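Local coordinates for protein D-threo-3-hydroxyaspartate dehydratase (Delftia, PDB 3WQC) that catalyses the deamination of D-threo-3-hydroxyaspartate to oxaloacetate and ammonium, depends on pyridoxal 5'-phosphate and divalent metal ions, and also dehydrates D-serine, at residues T89-A94 with C113-I118; Q104-R109 with R133-A138; L117-V122 with F139-E144. One frame throughout, in Å; residues are numbered along the deposited sequence. Where two conformers were deposited one is given.

The three contacts lie side by side in the alanine racemase-like TIM-barrel domain, their centres 11 to 14 Å apart. Contacts 1 and 3 join successive pairs of one parallel sheet, strand 90-93 with 114-119 and strand 114-119 with 140-146, and share Leu117 and Ile118. Contact 2 lies outside the sheet, where helix 102-110 meets the end of helix 122-135. Along the chain its segments alternate with those of the other two, so that two consecutive beta-alpha-beta units are tied together at both strand and helix level. The C-terminal ends of the strands point to the cofactor: Ala94 of contact 1 touches it, whereas contact 2 lies away from the annotated sites.

Contact 1. Residues T89-A94 with C113-I118; sequences TDILYA and CDLKLI
The ammonium of Lys116 is gripped by three oxygens. NZ forms a salt bridge with Asp90 OD1 at 2.8 Å, approaching from above the carboxylate plane, and donates to the carbonyl Asp114 O at 2.9 Å. A weaker bond to Asp114 OD2 completes the set. Bends at chi2 and chi3 (68° and 76°) fold the lysine back along its own strand, carrying CE over the carbonyl Ile91 O and NZ toward the two aspartates. Asp90 OD1 has a second cationic partner in Arg49.

Beneath this network, residues 90-93 and 114-118 pair as parallel strands of the TIM barrel. Lys116 N reaches Ile91 O at 2.8 Å, and Tyr93 N returns a nearly straight bond to Lys116 O; the link from Ile91 N to Asp114 O is weak. Where the strands diverge, a water spans the gap, donating to Tyr93 O and accepting from Ile118 N.

The side chains alternate between an apolar face, with Ile91 and Leu115, and a mixed one, where Leu92 packs beside the charged Asp90, Asp114 and Lys116. Toward helix 77-85, Ile91 CD1 rests on Cys113 SG at 3.7 Å, while its CG2 meets Leu115 CD1. Farther along, Leu117 CD2 comes to the edge of the Tyr93 ring. On the lysine's face, Leu92 CD1 touches Lys116 CB and Ile118 CG2, and Ile118 CD1 lies 3.5 Å from Ala94 C, behind the residue that touches the pyridoxal phosphate. Two carboxylates and a carbonyl around one buried amine would probably keep Lys116 protonated and temper the repulsion between Asp90 and Asp114.

Contact 2. Residues Q104-R109 with R133-A138; sequences QALQLR and REQGEA
A small surface contact, part salt bridge and part apolar packing, joins helix 102-110 to the turn that ends helix 122-135. That turn is a Schellman motif: Gly136, with positive phi, leaves the helix and swings Glu137 toward the neighbouring helix. Glu137 CG stands anti to the backbone N (chi1 -175°), and a bend at chi2 brings the carboxylate to the arginine. There Arg109 NE donates to Glu137 OE1 at 2.7 Å, with an N-H...O angle of 151°. The oxygen offers its anti lone pair and lies near the guanidinium plane, whereas the carboxylate plane is turned 63° from that plane. Arg109 NH2 adds a weak bond to the same oxygen at 3.4 Å, so the pairing is one strong bond with a poor second, not a two-oxygen clasp.

Alongside, Leu106 wedges its two methyls against different parts of the turn. CD1 lies 3.6 Å from Glu137 CB and covers the aliphatic stem of the glutamate; CD2 meets Gln135 CG at 3.8 Å, the two side chains crossing at about a right angle. The amide of Gln135 is held at both ends, NE2 donating to Glu134 OE1 and OE1 accepting from Arg110. An alanine at Arg109 would remove the guanidinium and would probably leave Glu137 without its close cationic partner, loosening the turn against the helix.

Arg109 NH1 also bonds Leu115 O at the start of strand 114-119, and both Leu106 and Arg109 touch Phe139, just before strand 140-146.

Contact 3. Residues L117-V122 with F139-E144; sequences LIVDSV and FEVWIE
Residues 117-119 and 140-144 are adjacent parallel strands of the TIM barrel, the two beta arms of a beta-alpha-beta crossover through helix 122-135. Their backbone pairing is the tight part. Leu117 N donates to Glu140 O in an almost straight bond of 3.0 Å, and Leu117 O accepts from Trp142 N at 2.8 Å. The alternation continues with Val119 N to Trp142 O and Glu144 N to Val119 O, while the CA-H groups of Val141, Ile118 and Ile143 add close contacts to the same carbonyls.

On the face turned to the helices, Val119 CG2, in the crowded position between the backbone N and carbonyl carbon, meets Val141 CG1 at 3.8 Å. Leu117 CD1 comes obliquely onto Phe139 CD1 at 3.9 Å, beneath helix 102-110.

Packing is looser on the other face, where Ile118 CG2 and Trp142 CB stand 4.3 Å apart, although Ile118 CD1 reaches Glu144 OE2 at 3.4 Å. After Asp120 the chains part: Asp120 OD2 is bonded to Gly153 N, and Ser121 caps helix 122-135 through Ala124 N. Asp120 and Glu144 are close enough for their carboxylates to raise one another's pKa, perhaps. At the opposite end, partly exposed Glu140 stands out from its strand, extended, and its OE1 accepts a hydrogen bond from Trp142 NE1 at 2.8 Å, in the ring plane and with an N-H...O angle of 177°.

Contact 1. Residues T89-A94 with C113-I118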
ATOM      1  N   THR B  89      10.468  22.882 -13.173  1.00 17.72           N
ATOM      2  CA  THR B  89      10.089  24.121 -12.501  1.00 18.26           C
ATOM      3  C   THR B  89       8.600  24.397 -12.587  1.00 16.60           C
ATOM      4  O   THR B  89       8.074  25.114 -11.753  1.00 18.55           O
ATOM      5  CB  THR B  89      10.845  25.313 -13.121  1.00 21.74           C
ATOM      6  OG1 THR B  89      10.565  25.397 -14.502  1.00 24.88           O
ATOM      7  CG2 THR B  89      12.357  25.140 -12.959  1.00 23.83           C
ATOM      8  N   ASP B  90       7.898  23.813 -13.563  1.00 14.06           N
ATOM      9  CA  ASP B  90       6.456  24.123 -13.773  1.00 13.45           C
ATOM     10  C   ASP B  90       5.627  23.024 -13.131  1.00 13.78           C
ATOM     11  O   ASP B  90       5.410  21.920 -13.690  1.00 14.77           O
ATOM     12  CB  ASP B  90       6.256  24.174 -15.277  1.00 16.05           C
ATOM     13  CG  ASP B  90       4.823  24.435 -15.708  1.00 17.22           C
ATOM     14  OD1 ASP B  90       3.881  24.527 -14.809  1.00 17.23           O
ATOM     15  OD2 ASP B  90       4.518  24.441 -16.971  1.00 24.39           O
ATOM     16  N   ILE B  91       5.190  23.293 -11.883  1.00 12.55           N
ATOM     17  CA  ILE B  91       4.590  22.198 -11.065  1.00 11.80           C
ATOM     18  C   ILE B  91       3.254  22.681 -10.508  1.00 12.03           C
ATOM     19  O   ILE B  91       3.162  23.767  -9.871  1.00 12.64           O
ATOM     20  CB  ILE B  91       5.526  21.846  -9.873  1.00  9.96           C
ATOM     21  CG1 ILE B  91       6.879  21.340 -10.389  1.00 13.74           C
ATOM     22  CG2 ILE B  91       4.853  20.751  -8.970  1.00 12.03           C
ATOM     23  CD1 ILE B  91       7.840  20.854  -9.293  1.00 14.26           C
ATOM     24  N   LEU B  92       2.228  21.878 -10.727  1.00 11.26           N
ATOM     25  CA  LEU B  92       0.874  22.143 -10.159  1.00 10.52           C
ATOM     26  C   LEU B  92       0.612  21.169  -9.040  1.00 11.10           C
ATOM     27  O   LEU B  92       0.630  19.936  -9.292  1.00 11.26           O
ATOM     28  CB  LEU B  92      -0.156  21.892 -11.290  1.00 11.36           C
ATOM     29  CG  LEU B  92      -1.648  21.900 -10.878  1.00 11.19           C
ATOM     30  CD1 LEU B  92      -2.064  23.312 -10.382  1.00 12.64           C
ATOM     31  CD2 LEU B  92      -2.515  21.407 -12.072  1.00 12.94           C
ATOM     32  N   TYR B  93       0.357  21.674  -7.838  1.00 10.45           N
ATOM     33  CA  TYR B  93       0.038  20.822  -6.701  1.00  8.99           C
ATOM     34  C   TYR B  93      -1.475  20.711  -6.621  1.00  9.94           C
ATOM     35  O   TYR B  93      -2.184  21.637  -6.173  1.00 10.42           O
ATOM     36  CB  TYR B  93       0.639  21.421  -5.427  1.00  9.32           C
ATOM     37  CG  TYR B  93       0.182  20.704  -4.178  1.00  9.50           C
ATOM     38  CD1 TYR B  93      -0.005  19.305  -4.086  1.00 10.23           C
ATOM     39  CD2 TYR B  93      -0.083  21.498  -3.037  1.00 10.53           C
ATOM     40  CE1 TYR B  93      -0.448  18.706  -2.863  1.00 10.07           C
ATOM     41  CE2 TYR B  93      -0.473  20.913  -1.822  1.00  9.88           C
ATOM     42  CZ  TYR B  93      -0.658  19.533  -1.748  1.00  9.21           C
ATOM     43  OH  TYR B  93      -1.096  18.945  -0.582  1.00 10.91           O
ATOM     44  N   ALA B  94      -2.025  19.600  -7.174  1.00  9.23           N
ATOM     45  CA  ALA B  94      -3.483  19.512  -7.462  1.00  9.91           C
ATOM     46  C   ALA B  94      -4.218  18.813  -6.310  1.00 10.68           C
ATOM     47  O   ALA B  94      -5.001  17.861  -6.540  1.00 11.08           O
ATOM     48  CB  ALA B  94      -3.737  18.827  -8.823  1.00 11.61           C
ATOM     49  N   CYS B 113      10.854  27.543  -7.847  1.00 14.99           N
ATOM     50  CA  CYS B 113       9.853  26.642  -8.407  1.00 14.63           C
ATOM     51  C   CYS B 113       8.564  27.436  -8.757  1.00 13.65           C
ATOM     52  O   CYS B 113       8.049  28.173  -7.918  1.00 15.93           O
ATOM     53  CB  CYS B 113       9.528  25.562  -7.373  1.00 15.68           C
ATOM     54  SG  CYS B 113       8.327  24.313  -7.997  1.00 16.78           S
ATOM     55  N   ASP B 114       8.060  27.274  -9.971  1.00 13.72           N
ATOM     56  CA  ASP B 114       6.826  27.976 -10.385  1.00 14.02           C
ATOM     57  C   ASP B 114       5.689  27.089  -9.971  1.00 14.71           C
ATOM     58  O   ASP B 114       5.014  26.410 -10.788  1.00 15.19           O
ATOM     59  CB  ASP B 114       6.801  28.168 -11.863  1.00 16.18           C
ATOM     60  CG  ASP B 114       5.689  29.145 -12.245  1.00 25.94           C
ATOM     61  OD1 ASP B 114       5.463  30.088 -11.431  1.00 42.49           O
ATOM     62  OD2 ASP B 114       5.167  29.113 -13.375  1.00 35.53           O
ATOM     63  N   LEU B 115       5.500  27.037  -8.669  1.00 14.11           N
ATOM     64  CA  LEU B 115       4.565  26.095  -8.043  1.00 12.19           C
ATOM     65  C   LEU B 115       3.169  26.751  -8.003  1.00 10.90           C
ATOM     66  O   LEU B 115       3.031  27.870  -7.470  1.00 13.93           O
ATOM     67  CB  LEU B 115       5.056  25.850  -6.579  1.00 12.23           C
ATOM     68  CG  LEU B 115       4.082  24.979  -5.760  1.00 10.73           C
ATOM     69  CD1 LEU B 115       4.001  23.528  -6.341  1.00 13.49           C
ATOM     70  CD2 LEU B 115       4.595  25.017  -4.320  1.00 14.14           C
ATOM     71  N   LYS B 116       2.180  26.045  -8.501  1.00 10.64           N
ATOM     72  CA  LYS B 116       0.764  26.511  -8.503  1.00 10.31           C
ATOM     73  C   LYS B 116      -0.001  25.727  -7.467  1.00 10.51           C
ATOM     74  O   LYS B 116       0.206  24.492  -7.303  1.00 11.35           O
ATOM     75  CB  LYS B 116       0.110  26.256  -9.878  1.00 12.09           C
ATOM     76  CG  LYS B 116       0.509  27.248 -10.953  1.00 19.24           C
ATOM     77  CD  LYS B 116       1.799  27.286 -11.440  1.00 27.99           C
ATOM     78  CE  LYS B 116       2.032  26.101 -12.390  1.00 23.36           C
ATOM     79  NZ  LYS B 116       3.262  26.706 -13.111  1.00 22.00           N
ATOM     80  N   LEU B 117      -0.882  26.398  -6.739  1.00 10.57           N
ATOM     81  CA  LEU B 117      -1.733  25.787  -5.691  1.00  8.84           C
ATOM     82  C   LEU B 117      -3.191  25.826  -6.161  1.00  9.50           C
ATOM     83  O   LEU B 117      -3.509  26.618  -7.088  1.00 10.50           O
ATOM     84  CB  LEU B 117      -1.608  26.600  -4.363  1.00 10.07           C
ATOM     85  CG  LEU B 117      -0.167  26.821  -3.923  1.00 10.45           C
ATOM     86  CD1 LEU B 117      -0.145  27.658  -2.632  1.00 13.17           C
ATOM     87  CD2 LEU B 117       0.508  25.411  -3.640  1.00 11.83           C
ATOM     88  N   ILE B 118      -4.066  25.064  -5.511  1.00  9.43           N
ATOM     89  CA  ILE B 118      -5.476  25.059  -5.890  1.00  8.76           C
ATOM     90  C   ILE B 118      -6.304  25.236  -4.637  1.00  9.82           C
ATOM     91  O   ILE B 118      -5.938  24.802  -3.528  1.00 10.70           O
ATOM     92  CB  ILE B 118      -5.876  23.778  -6.682  1.00  8.42           C
ATOM     93  CG1 ILE B 118      -5.994  22.541  -5.793  1.00 10.54           C
ATOM     94  CG2 ILE B 118      -4.904  23.565  -7.869  1.00 10.53           C
ATOM     95  CD1 ILE B 118      -6.581  21.337  -6.565  1.00 10.93           C
TER
HETATM   96  O   HOH W   1      -2.762  23.167  -3.839  1.00 10.73           O

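Contact 2. Residues Q104-R109 with R133-A138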
ATOM      1  N   GLN B 104       5.906  25.813   3.354  1.00 12.03           N
ATOM      2  CA  GLN B 104       6.665  24.963   2.404  1.00 12.63           C
ATOM      3  C   GLN B 104       6.444  25.397   0.971  1.00 12.17           C
ATOM      4  O   GLN B 104       7.371  25.444   0.177  1.00 13.57           O
ATOM      5  CB  GLN B 104       6.216  23.505   2.566  1.00 15.34           C
ATOM      6  CG  GLN B 104       7.230  22.712   1.766  1.00 22.10           C
ATOM      7  CD  GLN B 104       7.001  21.229   1.736  1.00 23.71           C
ATOM      8  OE1 GLN B 104       7.801  20.435   1.055  1.00 32.31           O
ATOM      9  NE2 GLN B 104       5.948  20.789   2.472  1.00 18.16           N
ATOM     10  N   ALA B 105       5.179  25.785   0.610  1.00 11.59           N
ATOM     11  CA  ALA B 105       4.939  26.233  -0.773  1.00 11.84           C
ATOM     12  C   ALA B 105       5.719  27.555  -0.996  1.00 12.16           C
ATOM     13  O   ALA B 105       6.256  27.692  -2.113  1.00 13.31           O
ATOM     14  CB  ALA B 105       3.443  26.476  -0.934  1.00 12.47           C
ATOM     15  N   LEU B 106       5.736  28.438  -0.006  1.00 10.81           N
ATOM     16  CA  LEU B 106       6.505  29.723  -0.116  1.00 11.78           C
ATOM     17  C   LEU B 106       7.976  29.397  -0.371  1.00 13.74           C
ATOM     18  O   LEU B 106       8.617  30.019  -1.274  1.00 14.26           O
ATOM     19  CB  LEU B 106       6.282  30.548   1.152  1.00 13.79           C
ATOM     20  CG  LEU B 106       7.095  31.856   1.178  1.00 14.17           C
ATOM     21  CD1 LEU B 106       6.682  32.789   0.045  1.00 16.86           C
ATOM     22  CD2 LEU B 106       7.012  32.474   2.570  1.00 20.16           C
ATOM     23  N   GLN B 107       8.531  28.489   0.429  0.50 12.06           N
ATOM     24  CA  GLN B 107       9.968  28.214   0.269  0.50 12.51           C
ATOM     25  C   GLN B 107      10.289  27.676  -1.116  0.50 13.10           C
ATOM     26  O   GLN B 107      11.314  28.057  -1.711  0.50 13.55           O
ATOM     27  CB  GLN B 107      10.368  27.192   1.336  0.50 13.26           C
ATOM     28  CG  GLN B 107      10.251  27.777   2.741  0.50 19.58           C
ATOM     29  CD  GLN B 107       9.964  26.731   3.835  0.50 25.33           C
ATOM     30  OE1 GLN B 107      10.042  25.515   3.589  0.50 24.21           O
ATOM     31  NE2 GLN B 107       9.639  27.211   5.063  0.50 26.27           N
ATOM     32  N   LEU B 108       9.456  26.747  -1.641  1.00 11.75           N
ATOM     33  CA  LEU B 108       9.664  26.194  -2.983  1.00 12.34           C
ATOM     34  C   LEU B 108       9.661  27.365  -4.009  1.00 12.73           C
ATOM     35  O   LEU B 108      10.501  27.407  -4.910  1.00 14.05           O
ATOM     36  CB  LEU B 108       8.594  25.176  -3.317  1.00 13.53           C
ATOM     37  CG  LEU B 108       8.964  23.793  -2.812  1.00 14.25           C
ATOM     38  CD1 LEU B 108       7.672  22.984  -2.750  1.00 17.55           C
ATOM     39  CD2 LEU B 108       9.957  23.077  -3.773  1.00 18.39           C
ATOM     40  N   ARG B 109       8.628  28.252  -3.904  1.00 12.52           N
ATOM     41  CA  ARG B 109       8.602  29.363  -4.893  1.00 13.47           C
ATOM     42  C   ARG B 109       9.863  30.292  -4.780  1.00 12.64           C
ATOM     43  O   ARG B 109      10.392  30.723  -5.828  1.00 16.81           O
ATOM     44  CB  ARG B 109       7.294  30.195  -4.705  1.00 12.88           C
ATOM     45  CG  ARG B 109       6.098  29.407  -5.253  1.00 13.60           C
ATOM     46  CD  ARG B 109       4.765  30.135  -5.028  1.00 16.35           C
ATOM     47  NE  ARG B 109       4.777  31.416  -5.767  1.00 15.22           N
ATOM     48  CZ  ARG B 109       4.547  31.545  -7.087  1.00 17.45           C
ATOM     49  NH1 ARG B 109       4.161  30.474  -7.860  1.00 16.23           N
ATOM     50  NH2 ARG B 109       4.673  32.761  -7.676  1.00 20.42           N
ATOM     51  N   ARG B 133       0.260  38.255   1.382  1.00 14.71           N
ATOM     52  CA  ARG B 133       0.497  39.663   1.706  1.00 15.21           C
ATOM     53  C   ARG B 133       1.567  39.764   2.822  1.00 16.80           C
ATOM     54  O   ARG B 133       2.470  40.631   2.763  1.00 18.76           O
ATOM     55  CB  ARG B 133      -0.837  40.270   2.178  1.00 17.54           C
ATOM     56  CG  ARG B 133      -1.724  40.491   0.959  1.00 23.26           C
ATOM     57  CD  ARG B 133      -2.930  41.417   1.277  1.00 27.48           C
ATOM     58  NE  ARG B 133      -3.720  40.854   2.357  1.00 32.11           N
ATOM     59  CZ  ARG B 133      -4.729  39.990   2.197  1.00 24.88           C
ATOM     60  NH1 ARG B 133      -5.031  39.581   0.936  1.00 30.40           N
ATOM     61  NH2 ARG B 133      -5.414  39.541   3.293  1.00 22.04           N
ATOM     62  N   GLU B 134       1.440  38.956   3.871  1.00 16.43           N
ATOM     63  CA  GLU B 134       2.427  38.992   4.986  1.00 16.21           C
ATOM     64  C   GLU B 134       3.846  38.779   4.507  1.00 14.89           C
ATOM     65  O   GLU B 134       4.801  39.412   5.012  1.00 20.93           O
ATOM     66  CB  GLU B 134       2.067  37.984   6.105  1.00 18.36           C
ATOM     67  CG  GLU B 134       2.929  38.004   7.307  1.00 30.35           C
ATOM     68  CD  GLU B 134       2.702  36.741   8.224  1.00 44.60           C
ATOM     69  OE1 GLU B 134       3.072  35.535   7.917  1.00 32.04           O
ATOM     70  OE2 GLU B 134       2.135  36.933   9.291  1.00 57.65           O
ATOM     71  N   GLN B 135       3.991  37.811   3.605  1.00 15.93           N
ATOM     72  CA  GLN B 135       5.329  37.354   3.135  1.00 16.59           C
ATOM     73  C   GLN B 135       5.820  38.000   1.854  1.00 18.76           C
ATOM     74  O   GLN B 135       6.897  37.674   1.378  1.00 23.13           O
ATOM     75  CB  GLN B 135       5.296  35.823   2.929  1.00 16.86           C
ATOM     76  CG  GLN B 135       4.953  35.123   4.251  1.00 16.47           C
ATOM     77  CD  GLN B 135       5.998  35.293   5.314  1.00 18.52           C
ATOM     78  OE1 GLN B 135       7.200  35.401   4.983  1.00 25.64           O
ATOM     79  NE2 GLN B 135       5.576  35.409   6.584  1.00 25.80           N
ATOM     80  N   GLY B 136       5.012  38.874   1.245  1.00 16.95           N
ATOM     81  CA  GLY B 136       5.367  39.523  -0.033  1.00 18.60           C
ATOM     82  C   GLY B 136       5.411  38.553  -1.212  1.00 17.01           C
ATOM     83  O   GLY B 136       6.305  38.630  -2.080  1.00 22.38           O
ATOM     84  N   GLU B 137       4.460  37.608  -1.228  1.00 15.64           N
ATOM     85  CA  GLU B 137       4.443  36.587  -2.272  1.00 15.71           C
ATOM     86  C   GLU B 137       3.086  36.583  -2.973  1.00 14.27           C
ATOM     87  O   GLU B 137       2.053  36.398  -2.312  1.00 15.65           O
ATOM     88  CB  GLU B 137       4.685  35.140  -1.713  1.00 15.85           C
ATOM     89  CG  GLU B 137       4.802  34.060  -2.781  1.00 17.10           C
ATOM     90  CD  GLU B 137       6.042  34.195  -3.650  1.00 19.37           C
ATOM     91  OE1 GLU B 137       6.091  33.559  -4.733  1.00 20.10           O
ATOM     92  OE2 GLU B 137       6.998  34.892  -3.232  1.00 22.92           O
ATOM     93  N   ALA B 138       3.091  36.783  -4.301  1.00 15.52           N
ATOM     94  CA  ALA B 138       1.879  36.703  -5.106  1.00 14.74           C
ATOM     95  C   ALA B 138       1.781  35.231  -5.548  1.00 14.16           C
ATOM     96  O   ALA B 138       2.196  34.838  -6.648  1.00 16.42           O
ATOM     97  CB  ALA B 138       1.905  37.641  -6.277  1.00 16.56           C
TER

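Contact 3. Residues L117-V122 with F139-E144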
ATOM      1  N   LEU B 117      -0.882  26.398  -6.739  1.00 10.57           N
ATOM      2  CA  LEU B 117      -1.733  25.787  -5.691  1.00  8.84           C
ATOM      3  C   LEU B 117      -3.191  25.826  -6.161  1.00  9.50           C
ATOM      4  O   LEU B 117      -3.509  26.618  -7.088  1.00 10.50           O
ATOM      5  CB  LEU B 117      -1.608  26.600  -4.363  1.00 10.07           C
ATOM      6  CG  LEU B 117      -0.167  26.821  -3.923  1.00 10.45           C
ATOM      7  CD1 LEU B 117      -0.145  27.658  -2.632  1.00 13.17           C
ATOM      8  CD2 LEU B 117       0.508  25.411  -3.640  1.00 11.83           C
ATOM      9  N   ILE B 118      -4.066  25.064  -5.511  1.00  9.43           N
ATOM     10  CA  ILE B 118      -5.476  25.059  -5.890  1.00  8.76           C
ATOM     11  C   ILE B 118      -6.304  25.236  -4.637  1.00  9.82           C
ATOM     12  O   ILE B 118      -5.938  24.802  -3.528  1.00 10.70           O
ATOM     13  CB  ILE B 118      -5.876  23.778  -6.682  1.00  8.42           C
ATOM     14  CG1 ILE B 118      -5.994  22.541  -5.793  1.00 10.54           C
ATOM     15  CG2 ILE B 118      -4.904  23.565  -7.869  1.00 10.53           C
ATOM     16  CD1 ILE B 118      -6.581  21.337  -6.565  1.00 10.93           C
ATOM     17  N   VAL B 119      -7.484  25.853  -4.803  1.00  8.51           N
ATOM     18  CA  VAL B 119      -8.457  26.003  -3.702  1.00  8.81           C
ATOM     19  C   VAL B 119      -9.860  25.780  -4.266  1.00  8.88           C
ATOM     20  O   VAL B 119     -10.104  25.948  -5.475  1.00 10.01           O
ATOM     21  CB  VAL B 119      -8.411  27.388  -2.970  1.00 10.12           C
ATOM     22  CG1 VAL B 119      -7.022  27.599  -2.372  1.00 10.68           C
ATOM     23  CG2 VAL B 119      -8.797  28.535  -3.885  1.00 11.55           C
ATOM     24  N   ASP B 120     -10.814  25.614  -3.349  1.00  9.49           N
ATOM     25  CA  ASP B 120     -12.252  25.539  -3.702  1.00  8.61           C
ATOM     26  C   ASP B 120     -13.145  26.199  -2.659  1.00  8.90           C
ATOM     27  O   ASP B 120     -14.369  25.926  -2.654  1.00 11.43           O
ATOM     28  CB  ASP B 120     -12.711  24.117  -4.007  1.00 10.87           C
ATOM     29  CG  ASP B 120     -12.731  23.230  -2.816  1.00 14.54           C
ATOM     30  OD1 ASP B 120     -12.377  23.641  -1.690  1.00 13.94           O
ATOM     31  OD2 ASP B 120     -13.153  22.034  -2.968  1.00 18.85           O
ATOM     32  N   SER B 121     -12.552  27.104  -1.839  1.00  8.73           N
ATOM     33  CA  SER B 121     -13.322  27.713  -0.799  1.00  9.18           C
ATOM     34  C   SER B 121     -12.825  29.149  -0.567  1.00  9.64           C
ATOM     35  O   SER B 121     -11.656  29.450  -0.806  1.00 10.12           O
ATOM     36  CB  SER B 121     -13.265  26.897   0.513  1.00 10.28           C
ATOM     37  OG  SER B 121     -11.938  26.914   1.046  1.00 10.70           O
ATOM     38  N   VAL B 122     -13.754  29.975  -0.076  1.00  9.64           N
ATOM     39  CA  VAL B 122     -13.357  31.348   0.303  1.00  8.88           C
ATOM     40  C   VAL B 122     -12.329  31.280   1.447  1.00  8.96           C
ATOM     41  O   VAL B 122     -11.356  32.020   1.452  1.00  9.53           O
ATOM     42  CB  VAL B 122     -14.602  32.121   0.720  1.00  9.75           C
ATOM     43  CG1 VAL B 122     -14.167  33.489   1.282  1.00 11.11           C
ATOM     44  CG2 VAL B 122     -15.548  32.298  -0.481  1.00 11.74           C
ATOM     45  N   PHE B 139       1.244  34.405  -4.675  1.00 12.11           N
ATOM     46  CA  PHE B 139       1.042  32.990  -5.064  1.00 10.88           C
ATOM     47  C   PHE B 139       0.183  32.860  -6.292  1.00 10.83           C
ATOM     48  O   PHE B 139      -0.813  33.668  -6.427  1.00 13.35           O
ATOM     49  CB  PHE B 139       0.290  32.226  -3.941  1.00 10.83           C
ATOM     50  CG  PHE B 139       1.167  31.995  -2.709  1.00  9.70           C
ATOM     51  CD1 PHE B 139       2.060  30.884  -2.713  1.00 12.90           C
ATOM     52  CD2 PHE B 139       1.096  32.809  -1.550  1.00 12.26           C
ATOM     53  CE1 PHE B 139       2.846  30.610  -1.553  1.00 12.45           C
ATOM     54  CE2 PHE B 139       1.883  32.569  -0.453  1.00 13.69           C
ATOM     55  CZ  PHE B 139       2.758  31.468  -0.433  1.00 13.64           C
ATOM     56  N   GLU B 140       0.436  31.831  -7.134  1.00 11.17           N
ATOM     57  CA  GLU B 140      -0.468  31.548  -8.243  1.00 11.15           C
ATOM     58  C   GLU B 140      -1.431  30.479  -7.742  1.00 10.57           C
ATOM     59  O   GLU B 140      -0.984  29.387  -7.248  1.00 12.11           O
ATOM     60  CB  GLU B 140       0.305  31.041  -9.455  1.00 13.19           C
ATOM     61  CG  GLU B 140      -0.688  30.770 -10.594  1.00 13.20           C
ATOM     62  CD  GLU B 140      -0.016  30.501 -11.918  1.00 14.92           C
ATOM     63  OE1 GLU B 140      -0.764  29.992 -12.833  1.00 15.29           O
ATOM     64  OE2 GLU B 140       1.196  30.852 -12.140  1.00 18.95           O
ATOM     65  N   VAL B 141      -2.730  30.701  -7.893  1.00 10.01           N
ATOM     66  CA  VAL B 141      -3.744  29.827  -7.350  1.00  9.25           C
ATOM     67  C   VAL B 141      -4.773  29.605  -8.446  1.00 10.18           C
ATOM     68  O   VAL B 141      -5.196  30.552  -9.135  1.00 11.00           O
ATOM     69  CB  VAL B 141      -4.428  30.427  -6.102  1.00  9.12           C
ATOM     70  CG1 VAL B 141      -5.428  29.444  -5.487  1.00 12.12           C
ATOM     71  CG2 VAL B 141      -3.388  30.860  -5.063  1.00 11.99           C
ATOM     72  N   TRP B 142      -5.142  28.321  -8.629  1.00  9.77           N
ATOM     73  CA  TRP B 142      -6.231  27.960  -9.543  1.00  9.93           C
ATOM     74  C   TRP B 142      -7.407  27.540  -8.732  1.00  9.11           C
ATOM     75  O   TRP B 142      -7.268  27.039  -7.596  1.00 10.74           O
ATOM     76  CB  TRP B 142      -5.834  26.817 -10.468  1.00 10.55           C
ATOM     77  CG  TRP B 142      -4.653  27.150 -11.356  1.00 10.11           C
ATOM     78  CD1 TRP B 142      -3.802  28.263 -11.393  1.00 11.99           C
ATOM     79  CD2 TRP B 142      -4.130  26.224 -12.357  1.00 10.90           C
ATOM     80  NE1 TRP B 142      -2.804  28.076 -12.324  1.00 12.07           N
ATOM     81  CE2 TRP B 142      -2.956  26.843 -12.938  1.00 11.53           C
ATOM     82  CE3 TRP B 142      -4.503  24.927 -12.768  1.00 11.64           C
ATOM     83  CZ2 TRP B 142      -2.177  26.184 -13.933  1.00 13.92           C
ATOM     84  CZ3 TRP B 142      -3.729  24.258 -13.749  1.00 13.99           C
ATOM     85  CH2 TRP B 142      -2.582  24.893 -14.319  1.00 12.38           C
ATOM     86  N   ILE B 143      -8.614  27.660  -9.309  1.00  8.98           N
ATOM     87  CA  ILE B 143      -9.846  27.286  -8.567  1.00  8.97           C
ATOM     88  C   ILE B 143     -10.267  25.911  -9.066  1.00  9.54           C
ATOM     89  O   ILE B 143     -10.442  25.695 -10.305  1.00  9.73           O
ATOM     90  CB  ILE B 143     -10.967  28.322  -8.747  1.00  9.40           C
ATOM     91  CG1 ILE B 143     -10.441  29.714  -8.241  1.00 10.91           C
ATOM     92  CG2 ILE B 143     -12.234  27.806  -8.025  1.00 11.70           C
ATOM     93  CD1 ILE B 143     -11.436  30.854  -8.551  1.00 10.67           C
ATOM     94  N   GLU B 144     -10.430  24.975  -8.156  1.00  9.98           N
ATOM     95  CA  GLU B 144     -10.892  23.627  -8.544  1.00  9.32           C
ATOM     96  C   GLU B 144     -12.416  23.574  -8.767  1.00 10.30           C
ATOM     97  O   GLU B 144     -13.158  24.124  -7.922  1.00 11.95           O
ATOM     98  CB  GLU B 144     -10.466  22.588  -7.476  1.00 11.12           C
ATOM     99  CG  GLU B 144     -10.758  21.126  -7.942  1.00 11.81           C
ATOM    100  CD  GLU B 144     -10.137  20.055  -7.097  1.00 14.59           C
ATOM    101  OE1 GLU B 144     -10.095  18.912  -7.636  1.00 19.05           O
ATOM    102  OE2 GLU B 144      -9.759  20.335  -5.929  1.00 16.77           O
TER